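Local coordinates for protein glucose-6-phosphate isomerase (Chlamydia trachomatis D/UW-3/CX, PDB 6OTU) that catalyses the reversible isomerisation of glucose-6-phosphate to fructose-6-phosphate, at residues R78-M87 and H478-G488; C86-N94 and S103-T111. All blocks are in the same frame, centred on the assembly; numbering follows the deposited sequence.

Overall arrangement
Both contacts use helix 80-89, and their centres lie about 12 Å apart. Interaction 1 is the more deeply buried: its helix 80-87 packs on the end of the long helix 466-487 through methionines and aromatic rings, with polar groups gathered where the latter helix stops. Interaction 2 takes the same helix past its C-terminal end and is only partly buried; here side-chain packing round V106 is joined by a single beta bridge and by ordered water, and I92 and S103 lie at the surface. M87 belongs to both, and the two meet where H478 touches T109 and F485 touches M93. Interaction 2, with R104, lies nearer the bound glucose-6-phosphate.

Interaction 1: R78-M87 and H478-G488; sequences RELIKQMECM and HKFAFQGFCWG
M84 reaches out from helix 80-87 and lodges among H478, A481, F482 and F485 of helix 478-487. Its CB meets the rim of the F482 ring, 3.8 Å from CE1, and CG follows at CZ of the same ring. Because CG stands anti to the backbone N (chi1 178°) and the chain then bends twice, SD turns toward H478 and CE folds back over one face of F482, 3.9 Å from the ring centroid. That methyl also comes 3.4 Å from ND1 of H478, whose NE2 is hydrogen-bonded to D301, and touches CB of A481, a residue small enough to let it close in on the helix. A flexible, polarisable methionine suits such a site between two rings; the sulfur beside F482 makes a Met-aromatic contact.

F485 is the reciprocal knob, set among L80, Q83, M84 and M87. Q83 CB sits almost centrally over one of its faces, a CH-pi contact, while M87 SD meets the ring edge at CZ, 3.9 Å away. L80 packs alongside, with CD2 against F485 CB and C486 CB.

At the helix end R78 NH2 donates to F485 O at 2.9 Å, nearly straight (169°) and in the guanidinium plane; its NH1 bonds K12 O. Q83 NE2 makes a weak bond to F485 O but holds R78 O at 2.8 Å, and its OE1 accepts a hydrogen bond from R363 NH1. Reciprocal knobs-into-holes packing of two steeply crossed helices, with R78, from the turn before one, bonded to a carbonyl in the last turn of the other, makes this a helix-helix interface of the phosphoglucose isomerase fold.

Interaction 2: C86-N94 and S103-T111; sequences CMQQGAIMN and SRPVLHTAT
V106 packs between the end of helix 80-89 and the loop after it: CG1 lies 3.9 Å from M87 CG, and CG2 reaches N94 CB and M93 CB. The branched side chain, with CG1 anti to the backbone N (chi1 175°), thus serves two parts of segment 86-94 at once. Farther along, M87 CE approaches H108 NE2 and T109 CG2, while Q88 CG crosses T109 at about a right angle, 3.6 Å from OG1. Nearer the surface I92 lies alongside P105, whose apolar ring gives it a flank to rest on, its CD1 3.5 Å from the proline CD; its CG2 meets the S103-R104 peptide.

The backbones join in a single antiparallel bridge of N94 with R104, a hydrogen-bonded pair: N94 N donates to R104 O at 3.1 Å, and R104 N returns a bond to N94 O. S103 and R104 both face N94, which makes this a G1 beta bulge. The chain arrives there through a Schellman motif at G90, whose positive phi a glycine adopts easily, and an inverse gamma turn centred on I92.

Water 1 takes the V106 N-H at 2.7 Å and lies by M87 O and A91 O. Water 2 links P105 O to N94 ND2. Able both to donate and to accept, the N94 amide also bonds E102 through ND2 and N490 through OD1, which fixes both ends. Beside it the R104 guanidinium stands nearly perpendicular to that amide, its side chain about 8 Å from bound glucose-6-phosphate. Behind T109 and M93 lies helix 466-487, which they touch at H478 and F485, and F270 stacks on the H108 ring.

Interaction 1: R78-M87 and H478-G488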
loop_
_atom_site.group_PDB
_atom_site.type_symbol
_atom_site.label_atom_id
_atom_site.label_comp_id
_atom_site.label_asym_id
_atom_site.label_seq_id
_atom_site.Cartn_x
_atom_site.Cartn_y
_atom_site.Cartn_z
ATOM N N ARG A 78 8.637 -26.024 19.266
ATOM C CA ARG A 78 9.589 -25.217 18.514
ATOM C C ARG A 78 10.382 -24.254 19.395
ATOM O O ARG A 78 11.217 -23.513 18.873
ATOM C CB ARG A 78 8.868 -24.432 17.400
ATOM C CG ARG A 78 8.249 -25.318 16.308
ATOM C CD ARG A 78 9.302 -25.847 15.332
ATOM N NE ARG A 78 10.275 -24.812 15.018
ATOM C CZ ARG A 78 11.557 -25.035 14.752
ATOM N NH1 ARG A 78 12.030 -26.269 14.743
ATOM N NH2 ARG A 78 12.364 -24.020 14.496
ATOM N N GLU A 79 10.130 -24.225 20.703
ATOM C CA GLU A 79 10.957 -23.476 21.656
ATOM C C GLU A 79 11.052 -21.995 21.283
ATOM O O GLU A 79 12.132 -21.403 21.246
ATOM C CB GLU A 79 12.341 -24.106 21.774
ATOM C CG GLU A 79 12.300 -25.591 22.104
ATOM C CD GLU A 79 13.530 -26.055 22.875
ATOM O OE1 GLU A 79 13.584 -25.829 24.107
ATOM O OE2 GLU A 79 14.445 -26.642 22.254
ATOM N N LEU A 80 9.889 -21.396 21.027
ATOM C CA LEU A 80 9.838 -20.005 20.592
ATOM C C LEU A 80 10.296 -19.052 21.694
ATOM O O LEU A 80 11.004 -18.077 21.424
ATOM C CB LEU A 80 8.416 -19.663 20.128
ATOM C CG LEU A 80 7.869 -20.495 18.954
ATOM C CD1 LEU A 80 6.612 -19.874 18.374
ATOM C CD2 LEU A 80 8.908 -20.683 17.867
ATOM N N ILE A 81 9.898 -19.303 22.940
ATOM C CA ILE A 81 10.317 -18.433 24.038
ATOM C C ILE A 81 11.832 -18.509 24.250
ATOM O O ILE A 81 12.492 -17.487 24.493
ATOM C CB ILE A 81 9.546 -18.787 25.329
ATOM C CG1 ILE A 81 8.050 -18.453 25.177
ATOM C CG2 ILE A 81 10.175 -18.087 26.544
ATOM C CD1 ILE A 81 7.732 -16.965 25.045
ATOM N N LYS A 82 12.409 -19.716 24.181
ATOM C CA LYS A 82 13.851 -19.842 24.355
ATOM C C LYS A 82 14.591 -19.102 23.248
ATOM O O LYS A 82 15.601 -18.439 23.502
ATOM C CB LYS A 82 14.268 -21.313 24.396
ATOM N N GLN A 83 14.079 -19.166 22.020
ATOM C CA GLN A 83 14.734 -18.447 20.934
ATOM C C GLN A 83 14.612 -16.935 21.113
ATOM O O GLN A 83 15.544 -16.193 20.789
ATOM C CB GLN A 83 14.158 -18.892 19.587
ATOM C CG GLN A 83 14.432 -20.369 19.245
ATOM C CD GLN A 83 13.980 -20.716 17.830
ATOM O OE1 GLN A 83 14.509 -20.182 16.851
ATOM N NE2 GLN A 83 12.983 -21.597 17.719
ATOM N N MET A 84 13.476 -16.457 21.632
ATOM C CA MET A 84 13.332 -15.026 21.891
ATOM C C MET A 84 14.335 -14.560 22.939
ATOM O O MET A 84 14.977 -13.516 22.775
ATOM C CB MET A 84 11.901 -14.704 22.331
ATOM C CG MET A 84 11.630 -13.236 22.677
ATOM S SD MET A 84 12.009 -12.029 21.361
ATOM C CE MET A 84 10.726 -12.311 20.110
ATOM N N GLU A 85 14.498 -15.334 24.015
ATOM C CA GLU A 85 15.522 -15.009 25.001
ATOM C C GLU A 85 16.891 -14.949 24.350
ATOM O O GLU A 85 17.618 -13.958 24.494
ATOM C CB GLU A 85 15.537 -16.043 26.120
ATOM C CG GLU A 85 14.421 -15.940 27.099
ATOM C CD GLU A 85 14.632 -16.880 28.264
ATOM O OE1 GLU A 85 15.686 -16.752 28.936
ATOM O OE2 GLU A 85 13.758 -17.753 28.489
ATOM N N CYS A 86 17.252 -16.015 23.629
ATOM C CA CYS A 86 18.549 -16.089 22.966
ATOM C C CYS A 86 18.793 -14.848 22.115
ATOM O O CYS A 86 19.858 -14.225 22.201
ATOM C CB CYS A 86 18.631 -17.375 22.127
ATOM S SG CYS A 86 19.159 -18.853 23.110
ATOM N N MET A 87 17.789 -14.450 21.322
ATOM C CA MET A 87 17.894 -13.237 20.514
ATOM C C MET A 87 18.162 -12.022 21.392
ATOM O O MET A 87 19.117 -11.261 21.156
ATOM C CB MET A 87 16.607 -13.039 19.706
ATOM C CG MET A 87 16.683 -11.932 18.675
ATOM S SD MET A 87 15.094 -11.487 17.905
ATOM C CE MET A 87 14.382 -10.422 19.175
ATOM N N HIS A 478 8.337 -8.485 17.111
ATOM C CA HIS A 478 8.379 -9.795 17.752
ATOM C C HIS A 478 7.414 -10.795 17.124
ATOM O O HIS A 478 7.735 -11.991 17.066
ATOM C CB HIS A 478 8.122 -9.633 19.248
ATOM C CG HIS A 478 9.204 -8.855 19.910
ATOM N ND1 HIS A 478 10.523 -8.987 19.534
ATOM C CD2 HIS A 478 9.174 -7.892 20.857
ATOM C CE1 HIS A 478 11.265 -8.163 20.251
ATOM N NE2 HIS A 478 10.471 -7.490 21.064
ATOM N N LYS A 479 6.251 -10.338 16.645
ATOM C CA LYS A 479 5.382 -11.205 15.855
ATOM C C LYS A 479 6.157 -11.874 14.727
ATOM O O LYS A 479 6.108 -13.096 14.564
ATOM C CB LYS A 479 4.204 -10.420 15.268
ATOM C CG LYS A 479 3.407 -11.281 14.294
ATOM C CD LYS A 479 2.415 -10.502 13.469
ATOM C CE LYS A 479 1.489 -11.461 12.742
ATOM N NZ LYS A 479 0.742 -10.765 11.676
ATOM N N PHE A 480 6.878 -11.081 13.936
ATOM C CA PHE A 480 7.579 -11.640 12.783
ATOM C C PHE A 480 8.739 -12.526 13.225
ATOM O O PHE A 480 8.997 -13.571 12.613
ATOM C CB PHE A 480 8.050 -10.506 11.872
ATOM C CG PHE A 480 6.917 -9.665 11.333
ATOM C CD1 PHE A 480 5.773 -10.262 10.826
ATOM C CD2 PHE A 480 6.989 -8.283 11.340
ATOM C CE1 PHE A 480 4.714 -9.488 10.334
ATOM C CE2 PHE A 480 5.934 -7.505 10.845
ATOM C CZ PHE A 480 4.807 -8.104 10.345
ATOM N N ALA A 481 9.432 -12.134 14.301
ATOM C CA ALA A 481 10.493 -12.969 14.859
ATOM C C ALA A 481 9.952 -14.314 15.328
ATOM O O ALA A 481 10.569 -15.360 15.092
ATOM C CB ALA A 481 11.187 -12.241 16.019
ATOM N N PHE A 482 8.806 -14.306 16.019
ATOM C CA PHE A 482 8.234 -15.561 16.482
ATOM C C PHE A 482 7.838 -16.435 15.295
ATOM O O PHE A 482 8.046 -17.654 15.319
ATOM C CB PHE A 482 7.039 -15.304 17.403
ATOM C CG PHE A 482 7.406 -15.050 18.861
ATOM C CD1 PHE A 482 8.256 -15.907 19.547
ATOM C CD2 PHE A 482 6.863 -13.963 19.548
ATOM C CE1 PHE A 482 8.579 -15.685 20.882
ATOM C CE2 PHE A 482 7.181 -13.737 20.889
ATOM C CZ PHE A 482 8.037 -14.599 21.554
ATOM N N GLN A 483 7.299 -15.828 14.233
ATOM C CA GLN A 483 6.952 -16.624 13.053
ATOM C C GLN A 483 8.206 -17.222 12.414
ATOM O O GLN A 483 8.221 -18.404 12.051
ATOM C CB GLN A 483 6.158 -15.779 12.049
ATOM C CG GLN A 483 4.836 -15.259 12.606
ATOM C CD GLN A 483 3.881 -14.695 11.564
ATOM O OE1 GLN A 483 2.661 -14.876 11.669
ATOM N NE2 GLN A 483 4.415 -14.003 10.567
ATOM N N GLY A 484 9.273 -16.431 12.295
ATOM C CA GLY A 484 10.523 -16.977 11.787
ATOM C C GLY A 484 11.078 -18.091 12.663
ATOM O O GLY A 484 11.564 -19.104 12.150
ATOM N N PHE A 485 11.024 -17.915 13.999
ATOM C CA PHE A 485 11.498 -18.953 14.921
ATOM C C PHE A 485 10.695 -20.231 14.761
ATOM O O PHE A 485 11.236 -21.341 14.874
ATOM C CB PHE A 485 11.398 -18.483 16.377
ATOM C CG PHE A 485 12.307 -17.344 16.723
ATOM C CD1 PHE A 485 13.532 -17.202 16.101
ATOM C CD2 PHE A 485 11.939 -16.423 17.695
ATOM C CE1 PHE A 485 14.372 -16.159 16.428
ATOM C CE2 PHE A 485 12.773 -15.373 18.026
ATOM C CZ PHE A 485 13.996 -15.240 17.392
ATOM N N CYS A 486 9.398 -20.085 14.498
ATOM C CA CYS A 486 8.527 -21.237 14.332
ATOM C C CYS A 486 8.815 -21.945 13.005
ATOM O O CYS A 486 9.026 -23.165 12.978
ATOM C CB CYS A 486 7.070 -20.788 14.421
ATOM S SG CYS A 486 5.882 -22.124 14.373
ATOM N N TRP A 487 8.850 -21.186 11.900
ATOM C CA TRP A 487 9.247 -21.736 10.604
ATOM C C TRP A 487 10.673 -22.288 10.604
ATOM O O TRP A 487 10.985 -23.180 9.804
ATOM C CB TRP A 487 9.099 -20.664 9.525
ATOM C CG TRP A 487 7.666 -20.373 9.239
ATOM C CD1 TRP A 487 6.639 -21.274 9.249
ATOM C CD2 TRP A 487 7.082 -19.103 8.942
ATOM N NE1 TRP A 487 5.457 -20.650 8.962
ATOM C CE2 TRP A 487 5.694 -19.316 8.768
ATOM C CE3 TRP A 487 7.595 -17.807 8.786
ATOM C CZ2 TRP A 487 4.810 -18.283 8.446
ATOM C CZ3 TRP A 487 6.724 -16.784 8.475
ATOM C CH2 TRP A 487 5.341 -17.025 8.309
ATOM N N GLY A 488 11.546 -21.789 11.481
ATOM C CA GLY A 488 12.934 -22.214 11.465
ATOM C C GLY A 488 13.775 -21.590 10.370
ATOM O O GLY A 488 14.738 -22.207 9.914
#

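Interaction 2: C86-N94 and S103-T111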
loop_
_atom_site.group_PDB
_atom_site.type_symbol
_atom_site.label_atom_id
_atom_site.label_comp_id
_atom_site.label_asym_id
_atom_site.label_seq_id
_atom_site.Cartn_x
_atom_site.Cartn_y
_atom_site.Cartn_z
ATOM N N CYS A 86 17.252 -16.015 23.629
ATOM C CA CYS A 86 18.549 -16.089 22.966
ATOM C C CYS A 86 18.793 -14.848 22.115
ATOM O O CYS A 86 19.858 -14.225 22.201
ATOM C CB CYS A 86 18.631 -17.375 22.127
ATOM S SG CYS A 86 19.159 -18.853 23.110
ATOM N N MET A 87 17.789 -14.450 21.322
ATOM C CA MET A 87 17.894 -13.237 20.514
ATOM C C MET A 87 18.162 -12.022 21.392
ATOM O O MET A 87 19.117 -11.261 21.156
ATOM C CB MET A 87 16.607 -13.039 19.706
ATOM C CG MET A 87 16.683 -11.932 18.675
ATOM S SD MET A 87 15.094 -11.487 17.905
ATOM C CE MET A 87 14.382 -10.422 19.175
ATOM N N GLN A 88 17.337 -11.839 22.435
ATOM C CA GLN A 88 17.466 -10.651 23.272
ATOM C C GLN A 88 18.735 -10.674 24.115
ATOM O O GLN A 88 19.241 -9.609 24.495
ATOM C CB GLN A 88 16.241 -10.504 24.176
ATOM C CG GLN A 88 14.942 -10.150 23.440
ATOM C CD GLN A 88 13.837 -9.750 24.404
ATOM O OE1 GLN A 88 14.080 -9.052 25.394
ATOM N NE2 GLN A 88 12.627 -10.208 24.132
ATOM N N GLN A 89 19.255 -11.859 24.439
ATOM C CA GLN A 89 20.436 -11.935 25.288
ATOM C C GLN A 89 21.723 -11.787 24.484
ATOM O O GLN A 89 22.790 -11.585 25.080
ATOM C CB GLN A 89 20.456 -13.260 26.076
ATOM C CG GLN A 89 19.354 -13.435 27.131
ATOM C CD GLN A 89 19.605 -12.651 28.428
ATOM O OE1 GLN A 89 20.745 -12.551 28.908
ATOM N NE2 GLN A 89 18.531 -12.109 29.009
ATOM N N GLY A 90 21.640 -11.893 23.159
ATOM C CA GLY A 90 22.763 -11.656 22.285
ATOM C C GLY A 90 23.301 -12.852 21.516
ATOM O O GLY A 90 24.390 -12.741 20.939
ATOM N N ALA A 91 22.583 -13.976 21.462
ATOM C CA ALA A 91 23.093 -15.144 20.745
ATOM C C ALA A 91 23.173 -14.885 19.232
ATOM O O ALA A 91 22.537 -13.977 18.686
ATOM C CB ALA A 91 22.222 -16.372 21.020
ATOM N N ILE A 92 23.969 -15.709 18.551
ATOM C CA ILE A 92 24.136 -15.593 17.101
ATOM C C ILE A 92 22.914 -16.156 16.374
ATOM O O ILE A 92 22.904 -17.322 15.963
ATOM C CB ILE A 92 25.422 -16.306 16.636
ATOM C CG1 ILE A 92 26.610 -15.896 17.511
ATOM C CG2 ILE A 92 25.696 -16.008 15.168
ATOM C CD1 ILE A 92 27.126 -14.497 17.213
ATOM N N MET A 93 21.885 -15.332 16.182
ATOM C CA MET A 93 20.683 -15.797 15.505
ATOM C C MET A 93 20.699 -15.536 14.000
ATOM O O MET A 93 19.973 -16.204 13.256
ATOM C CB MET A 93 19.442 -15.145 16.135
ATOM C CG MET A 93 19.383 -15.251 17.665
ATOM S SD MET A 93 19.098 -16.938 18.270
ATOM C CE MET A 93 17.481 -17.287 17.561
ATOM N N ASN A 94 21.505 -14.598 13.529
ATOM C CA ASN A 94 21.571 -14.283 12.102
ATOM C C ASN A 94 22.660 -15.163 11.498
ATOM O O ASN A 94 23.817 -14.761 11.390
ATOM C CB ASN A 94 21.846 -12.796 11.915
ATOM C CG ASN A 94 21.996 -12.399 10.474
ATOM O OD1 ASN A 94 21.758 -13.197 9.571
ATOM N ND2 ASN A 94 22.369 -11.141 10.243
ATOM N N SER A 103 26.301 -14.354 10.096
ATOM C CA SER A 103 26.760 -14.965 11.354
ATOM C C SER A 103 27.006 -13.919 12.452
ATOM O O SER A 103 28.134 -13.663 12.861
ATOM C CB SER A 103 28.022 -15.806 11.114
ATOM O OG SER A 103 28.287 -16.638 12.227
ATOM N N ARG A 104 25.924 -13.350 12.977
ATOM C CA ARG A 104 26.088 -12.302 13.976
ATOM C C ARG A 104 24.841 -12.245 14.842
ATOM O O ARG A 104 23.816 -12.849 14.509
ATOM C CB ARG A 104 26.369 -10.944 13.319
ATOM C CG ARG A 104 25.354 -10.492 12.318
ATOM C CD ARG A 104 26.049 -9.613 11.297
ATOM N NE ARG A 104 25.141 -8.692 10.631
ATOM C CZ ARG A 104 25.470 -7.950 9.576
ATOM N NH1 ARG A 104 26.695 -8.017 9.063
ATOM N NH2 ARG A 104 24.568 -7.144 9.029
ATOM N N PRO A 105 24.909 -11.553 15.982
ATOM C CA PRO A 105 23.712 -11.375 16.817
ATOM C C PRO A 105 22.702 -10.426 16.187
ATOM O O PRO A 105 22.955 -9.751 15.186
ATOM C CB PRO A 105 24.261 -10.788 18.122
ATOM C CG PRO A 105 25.610 -10.274 17.786
ATOM C CD PRO A 105 26.132 -11.141 16.692
ATOM N N VAL A 106 21.538 -10.371 16.841
ATOM C CA VAL A 106 20.339 -9.659 16.407
ATOM C C VAL A 106 19.835 -8.855 17.600
ATOM O O VAL A 106 19.180 -9.398 18.500
ATOM C CB VAL A 106 19.285 -10.663 15.896
ATOM C CG1 VAL A 106 17.974 -9.987 15.551
ATOM C CG2 VAL A 106 19.851 -11.444 14.717
ATOM N N LEU A 107 20.156 -7.559 17.640
ATOM C CA LEU A 107 20.139 -6.855 18.918
ATOM C C LEU A 107 19.388 -5.524 18.871
ATOM O O LEU A 107 19.721 -4.594 19.615
ATOM C CB LEU A 107 21.572 -6.658 19.415
ATOM C CG LEU A 107 22.104 -7.901 20.135
ATOM C CD1 LEU A 107 23.619 -7.822 20.318
ATOM C CD2 LEU A 107 21.394 -8.030 21.482
ATOM N N HIS A 108 18.340 -5.420 18.048
ATOM C CA HIS A 108 17.520 -4.212 18.091
ATOM C C HIS A 108 16.835 -4.027 19.453
ATOM O O HIS A 108 16.645 -2.883 19.883
ATOM C CB HIS A 108 16.500 -4.214 16.952
ATOM C CG HIS A 108 15.712 -5.482 16.845
ATOM N ND1 HIS A 108 16.224 -6.633 16.284
ATOM C CD2 HIS A 108 14.446 -5.777 17.223
ATOM C CE1 HIS A 108 15.306 -7.582 16.323
ATOM N NE2 HIS A 108 14.222 -7.091 16.897
ATOM N N THR A 109 16.509 -5.117 20.173
ATOM C CA THR A 109 15.935 -4.946 21.514
ATOM C C THR A 109 16.903 -4.242 22.469
ATOM O O THR A 109 16.471 -3.514 23.374
ATOM C CB THR A 109 15.501 -6.293 22.121
ATOM O OG1 THR A 109 16.598 -7.211 22.156
ATOM C CG2 THR A 109 14.342 -6.907 21.337
ATOM N N ALA A 110 18.208 -4.440 22.289
ATOM C CA ALA A 110 19.160 -3.815 23.193
ATOM C C ALA A 110 19.247 -2.298 22.989
ATOM O O ALA A 110 19.717 -1.594 23.893
ATOM C CB ALA A 110 20.531 -4.473 23.035
ATOM N N THR A 111 18.777 -1.772 21.848
ATOM C CA THR A 111 18.807 -0.324 21.642
ATOM C C THR A 111 17.802 0.424 22.509
ATOM O O THR A 111 17.914 1.651 22.634
ATOM C CB THR A 111 18.560 0.040 20.175
ATOM O OG1 THR A 111 17.232 -0.337 19.793
ATOM C CG2 THR A 111 19.555 -0.660 19.283
HETATM O O HOH W 1 21.214 -11.918 19.056
HETATM O O HOH W 2 22.104 -9.148 12.543
#